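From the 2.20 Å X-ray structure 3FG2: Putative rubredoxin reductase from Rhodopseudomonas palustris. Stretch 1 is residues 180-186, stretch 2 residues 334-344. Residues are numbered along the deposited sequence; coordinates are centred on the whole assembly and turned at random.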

ATOM      1  N   ARG A 180      11.610  -2.476  -6.453  1.00 25.85           N
ATOM      2  CA  ARG A 180      11.514  -1.381  -5.497  1.00 28.27           C
ATOM      3  C   ARG A 180      11.311  -1.861  -4.058  1.00 29.41           C
ATOM      4  O   ARG A 180      11.553  -1.105  -3.115  1.00 27.90           O
ATOM      5  N   VAL A 181      10.895  -3.116  -3.881  1.00 28.66           N
ATOM      6  CA  VAL A 181      10.606  -3.602  -2.536  1.00 29.67           C
ATOM      7  C   VAL A 181      11.189  -4.916  -2.005  1.00 29.98           C
ATOM      8  O   VAL A 181      11.125  -5.153  -0.800  1.00 32.21           O
ATOM      9  N   VAL A 182      11.735  -5.772  -2.866  1.00 27.01           N
ATOM     10  CA  VAL A 182      12.305  -7.040  -2.392  1.00 24.53           C
ATOM     11  C   VAL A 182      13.692  -7.287  -2.974  1.00 23.68           C
ATOM     12  O   VAL A 182      14.071  -6.660  -3.972  1.00 22.03           O
ATOM     13  N   THR A 183      14.444  -8.197  -2.357  1.00 21.69           N
ATOM     14  CA  THR A 183      15.786  -8.523  -2.846  1.00 22.16           C
ATOM     15  C   THR A 183      15.685  -9.556  -3.987  1.00 22.59           C
ATOM     16  O   THR A 183      14.673 -10.247  -4.124  1.00 22.15           O
ATOM     17  N   PRO A 184      16.735  -9.676  -4.815  1.00 21.12           N
ATOM     18  CA  PRO A 184      16.775 -10.606  -5.951  1.00 22.89           C
ATOM     19  C   PRO A 184      16.275 -12.039  -5.746  1.00 23.43           C
ATOM     20  O   PRO A 184      15.616 -12.590  -6.629  1.00 22.88           O
ATOM     21  N   GLU A 185      16.583 -12.649  -4.604  1.00 23.56           N
ATOM     22  CA  GLU A 185      16.142 -14.022  -4.366  1.00 24.80           C
ATOM     23  C   GLU A 185      14.617 -14.137  -4.356  1.00 22.91           C
ATOM     24  O   GLU A 185      14.066 -15.169  -4.740  1.00 23.02           O
ATOM     25  N   ILE A 186      13.934 -13.086  -3.918  1.00 19.80           N
ATOM     26  CA  ILE A 186      12.475 -13.105  -3.902  1.00 18.92           C
ATOM     27  C   ILE A 186      11.936 -12.913  -5.319  1.00 18.21           C
ATOM     28  O   ILE A 186      11.015 -13.620  -5.742  1.00 15.92           O
ATOM     29  N   LEU A 334      12.962  -3.043   6.870  1.00 20.60           N
ATOM     30  CA  LEU A 334      13.283  -2.364   5.613  1.00 20.44           C
ATOM     31  C   LEU A 334      14.605  -2.935   5.093  1.00 22.27           C
ATOM     32  O   LEU A 334      15.632  -2.835   5.769  1.00 23.99           O
ATOM     33  N   THR A 335      14.578  -3.533   3.902  1.00 20.92           N
ATOM     34  CA  THR A 335      15.778  -4.140   3.324  1.00 22.11           C
ATOM     35  C   THR A 335      16.655  -3.276   2.412  1.00 21.12           C
ATOM     36  O   THR A 335      17.594  -3.786   1.800  1.00 21.78           O
ATOM     37  N   ALA A 336      16.364  -1.984   2.305  1.00 21.22           N
ATOM     38  CA  ALA A 336      17.175  -1.119   1.449  1.00 20.15           C
ATOM     39  C   ALA A 336      18.633  -1.096   1.928  1.00 19.64           C
ATOM     40  O   ALA A 336      18.904  -1.017   3.128  1.00 17.37           O
ATOM     41  N   GLY A 337      19.563  -1.181   0.983  1.00 18.56           N
ATOM     42  CA  GLY A 337      20.971  -1.150   1.326  1.00 19.90           C
ATOM     43  C   GLY A 337      21.526  -2.489   1.773  1.00 22.34           C
ATOM     44  O   GLY A 337      22.601  -2.544   2.378  1.00 21.68           O
ATOM     45  N   PHE A 338      20.802  -3.567   1.476  1.00 21.63           N
ATOM     46  CA  PHE A 338      21.237  -4.914   1.848  1.00 20.03           C
ATOM     47  C   PHE A 338      22.571  -5.242   1.182  1.00 21.35           C
ATOM     48  O   PHE A 338      22.769  -4.939  -0.003  1.00 20.12           O
ATOM     49  N   ASP A 339      23.484  -5.856   1.939  1.00 21.10           N
ATOM     50  CA  ASP A 339      24.783  -6.234   1.386  1.00 22.09           C
ATOM     51  C   ASP A 339      25.075  -7.724   1.587  1.00 22.09           C
ATOM     52  O   ASP A 339      26.136  -8.219   1.206  1.00 22.94           O
ATOM     53  N   GLN A 340      24.125  -8.438   2.177  1.00 21.56           N
ATOM     54  CA  GLN A 340      24.280  -9.869   2.398  1.00 22.15           C
ATOM     55  C   GLN A 340      22.922 -10.518   2.623  1.00 22.75           C
ATOM     56  O   GLN A 340      22.140 -10.062   3.460  1.00 21.11           O
ATOM     57  N   VAL A 341      22.645 -11.579   1.867  1.00 22.72           N
ATOM     58  CA  VAL A 341      21.377 -12.295   1.989  1.00 22.25           C
ATOM     59  C   VAL A 341      21.597 -13.784   2.217  1.00 22.83           C
ATOM     60  O   VAL A 341      22.330 -14.433   1.479  1.00 23.82           O
ATOM     61  N   VAL A 342      20.952 -14.316   3.249  1.00 23.32           N
ATOM     62  CA  VAL A 342      21.060 -15.731   3.590  1.00 22.72           C
ATOM     63  C   VAL A 342      19.702 -16.399   3.412  1.00 22.29           C
ATOM     64  O   VAL A 342      18.678 -15.854   3.816  1.00 20.50           O
ATOM     65  N   ILE A 343      19.697 -17.580   2.810  1.00 22.76           N
ATOM     66  CA  ILE A 343      18.454 -18.309   2.606  1.00 22.97           C
ATOM     67  C   ILE A 343      18.234 -19.318   3.725  1.00 23.99           C
ATOM     68  O   ILE A 343      19.130 -20.096   4.051  1.00 25.90           O
ATOM     69  N   ARG A 344      17.049 -19.298   4.324  1.00 24.79           N
ATOM     70  CA  ARG A 344      16.722 -20.267   5.362  1.00 24.78           C
ATOM     71  C   ARG A 344      15.567 -21.063   4.789  1.00 26.06           C
ATOM     72  O   ARG A 344      14.590 -20.480   4.309  1.00 25.26           O
TER

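The two stretches lie far apart in sequence and meet mainly through side chains. No direct hydrogen bond joins them, and together they bury about 320 Å². Stretch 1 is a loop that turns into the start of a helix at Pro184. Stretch 2 begins with a turn and runs on into a strand from Gln340.

Thr183 and Phe338 pack closely against each other. Thr183 points its CA-to-CB bond toward stretch 2. Its chi1 is p, at 59°. In this rotamer CG2 lies over one face of the Phe338 ring, 3.7 Å from the centroid and 14° off the ring normal. This is a CH-pi contact, and the closest pair is Thr183 CG2 to Phe338 CD2 at 3.6 Å. Thr183 CG2 also comes within 4.3 Å of Thr335 CB.

Phe338 points toward stretch 1. With chi1 p (67°) and chi2 at 92°, its ring turns one face to Thr183 CG2. Pro184, whose ring has a C-gamma exo pucker, meets it obliquely, with Pro184 CD 3.7 Å from Phe338 CZ. This contact is apolar.

Phe338 closes a type II turn that starts at Thr335. The turn carries a weak hydrogen bond from Phe338 N to Thr335 O, 3.2 Å. Gly337 sits in it with positive phi, where a CB would jam against the carbonyl O of Ala336. It makes no contact with stretch 1.

Thr183 occupies the N-cap position, but its side chain makes no capping bond. Its backbone does take part at the helix start: Ile186 N donates to Thr183 O at 2.9 Å. Thr183 OG1 lies 2.8 Å from Glu185 OE1, close enough for a hydrogen bond, but its proton has another acceptor within reach and the choice is open.

Glu185 also points toward stretch 2. With chi1 m (-51°) and chi2 p (72°), the chain folds so that OE1 comes back to the Thr183 hydroxyl. The same oxygen rests against the side chain of Val341, a close polar-to-apolar approach.

Val341 points toward stretch 1 from the strand. Its chi1 is t (179°). Both methyls face the Glu185 carboxylate: Val341 CG1 is 3.2 Å and Val341 CG2 3.8 Å from Glu185 OE1. Val341 CG2 is also 4.4 Å from Thr183 OG1. The next strand residue, Val342, points away and makes no contact. Ile343 leaves its backbone sideways, yet its end comes nearer. Chi1 and chi2 are both m (-67° and -63°), and Ile343 CD1 reaches to 4.1 Å from Glu185 CB.

At the other end, a water links the stretches. Thr335 points toward stretch 1 with chi1 p (49°). Thr335 OG1 is 4.0 Å from Val181 O, too far for a direct bond. Water 1 fills the gap. It donates to Val181 O at 2.8 Å and accepts from Thr335 OG1 at 2.7 Å. The side chains of Val181 and Val182 point away, so Val181 contributes through its carbonyl.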

ATOM      1  CB  ARG A 180      10.344  -0.471  -5.893  1.00 31.14           C
ATOM      2  CG  ARG A 180      10.029   0.679  -4.941  1.00 34.32           C
ATOM      3  CD  ARG A 180      11.114   1.759  -4.969  1.00 40.46           C
ATOM      4  NE  ARG A 180      12.003   1.674  -3.814  1.00 43.64           N
ATOM      5  CZ  ARG A 180      11.785   2.272  -2.647  1.00 45.38           C
ATOM      6  NH1 ARG A 180      10.704   3.019  -2.464  1.00 47.12           N
ATOM      7  NH2 ARG A 180      12.644   2.110  -1.655  1.00 46.89           N
ATOM      8  CB  VAL A 181       9.075  -3.660  -2.321  1.00 30.40           C
ATOM      9  CG1 VAL A 181       8.496  -2.254  -2.308  1.00 28.20           C
ATOM     10  CG2 VAL A 181       8.428  -4.468  -3.439  1.00 31.09           C
ATOM     11  CB  VAL A 182      11.406  -8.259  -2.767  1.00 24.79           C
ATOM     12  CG1 VAL A 182       9.987  -8.034  -2.281  1.00 21.91           C
ATOM     13  CG2 VAL A 182      11.428  -8.492  -4.278  1.00 22.15           C
ATOM     14  CB  THR A 183      16.700  -9.052  -1.699  1.00 23.95           C
ATOM     15  OG1 THR A 183      16.131 -10.232  -1.111  1.00 21.75           O
ATOM     16  CG2 THR A 183      16.865  -7.983  -0.625  1.00 23.78           C
ATOM     17  CB  PRO A 184      18.242 -10.562  -6.381  1.00 22.83           C
ATOM     18  CG  PRO A 184      18.633  -9.151  -6.052  1.00 20.81           C
ATOM     19  CD  PRO A 184      18.026  -8.983  -4.673  1.00 21.29           C
ATOM     20  CB  GLU A 185      16.709 -14.566  -3.051  1.00 27.20           C
ATOM     21  CG  GLU A 185      18.217 -14.417  -2.892  1.00 33.71           C
ATOM     22  CD  GLU A 185      18.652 -12.959  -2.648  1.00 39.99           C
ATOM     23  OE1 GLU A 185      17.897 -12.196  -1.990  1.00 38.21           O
ATOM     24  OE2 GLU A 185      19.759 -12.581  -3.102  1.00 43.02           O
ATOM     25  CB  ILE A 186      11.900 -12.007  -2.973  1.00 17.83           C
ATOM     26  CG1 ILE A 186      12.384 -12.239  -1.535  1.00 17.73           C
ATOM     27  CG2 ILE A 186      10.380 -12.022  -3.015  1.00 16.02           C
ATOM     28  CD1 ILE A 186      12.052 -13.619  -0.979  1.00 10.66           C
ATOM     29  CB  LEU A 334      13.403  -0.855   5.855  1.00 18.88           C
ATOM     30  CG  LEU A 334      12.141  -0.160   6.402  1.00 19.10           C
ATOM     31  CD1 LEU A 334      12.453   1.263   6.846  1.00 16.29           C
ATOM     32  CD2 LEU A 334      11.066  -0.153   5.329  1.00 18.21           C
ATOM     33  CB  THR A 335      15.426  -5.403   2.528  1.00 22.51           C
ATOM     34  OG1 THR A 335      14.350  -5.111   1.638  1.00 24.16           O
ATOM     35  CG2 THR A 335      15.027  -6.531   3.451  1.00 24.01           C
ATOM     36  CB  ALA A 336      16.600   0.305   1.438  1.00 19.44           C
ATOM     37  CB  PHE A 338      20.191  -5.943   1.406  1.00 18.73           C
ATOM     38  CG  PHE A 338      20.057  -6.072  -0.091  1.00 18.28           C
ATOM     39  CD1 PHE A 338      20.809  -7.011  -0.794  1.00 17.79           C
ATOM     40  CD2 PHE A 338      19.189  -5.241  -0.798  1.00 17.94           C
ATOM     41  CE1 PHE A 338      20.702  -7.123  -2.181  1.00 19.26           C
ATOM     42  CE2 PHE A 338      19.072  -5.341  -2.190  1.00 17.98           C
ATOM     43  CZ  PHE A 338      19.828  -6.284  -2.883  1.00 18.10           C
ATOM     44  CB  ASP A 339      25.916  -5.382   1.985  1.00 22.68           C
ATOM     45  CG  ASP A 339      26.000  -5.476   3.495  1.00 25.80           C
ATOM     46  OD1 ASP A 339      25.568  -6.504   4.065  1.00 27.56           O
ATOM     47  OD2 ASP A 339      26.522  -4.524   4.115  1.00 24.76           O
ATOM     48  CB  GLN A 340      25.183 -10.123   3.602  1.00 25.14           C
ATOM     49  CG  GLN A 340      25.233 -11.574   4.058  1.00 26.75           C
ATOM     50  CD  GLN A 340      26.207 -11.787   5.206  1.00 30.41           C
ATOM     51  OE1 GLN A 340      26.281 -10.975   6.139  1.00 32.77           O
ATOM     52  NE2 GLN A 340      26.951 -12.887   5.152  1.00 27.75           N
ATOM     53  CB  VAL A 341      20.501 -12.107   0.727  1.00 22.45           C
ATOM     54  CG1 VAL A 341      19.188 -12.896   0.867  1.00 20.81           C
ATOM     55  CG2 VAL A 341      20.210 -10.635   0.523  1.00 20.10           C
ATOM     56  CB  VAL A 342      21.496 -15.926   5.062  1.00 23.02           C
ATOM     57  CG1 VAL A 342      21.432 -17.394   5.428  1.00 23.72           C
ATOM     58  CG2 VAL A 342      22.903 -15.385   5.272  1.00 24.00           C
ATOM     59  CB  ILE A 343      18.458 -19.095   1.267  1.00 22.35           C
ATOM     60  CG1 ILE A 343      18.456 -18.129   0.078  1.00 20.75           C
ATOM     61  CG2 ILE A 343      17.253 -20.038   1.212  1.00 22.20           C
ATOM     62  CD1 ILE A 343      17.232 -17.257   0.001  1.00 21.44           C
ATOM     63  CB  ARG A 344      16.279 -19.599   6.665  1.00 24.27           C
ATOM     64  CG  ARG A 344      15.887 -20.606   7.755  1.00 22.76           C
ATOM     65  CD  ARG A 344      15.539 -19.909   9.063  1.00 25.56           C
ATOM     66  NE  ARG A 344      16.388 -20.367  10.162  1.00 30.72           N
ATOM     67  CZ  ARG A 344      16.088 -21.375  10.968  1.00 29.88           C
ATOM     68  NH1 ARG A 344      14.950 -22.029  10.804  1.00 35.66           N
ATOM     69  NH2 ARG A 344      16.930 -21.739  11.925  1.00 29.95           N
TER
HETATM   70  O   HOH W   1      12.037  -6.529   1.404  1.00 33.44           O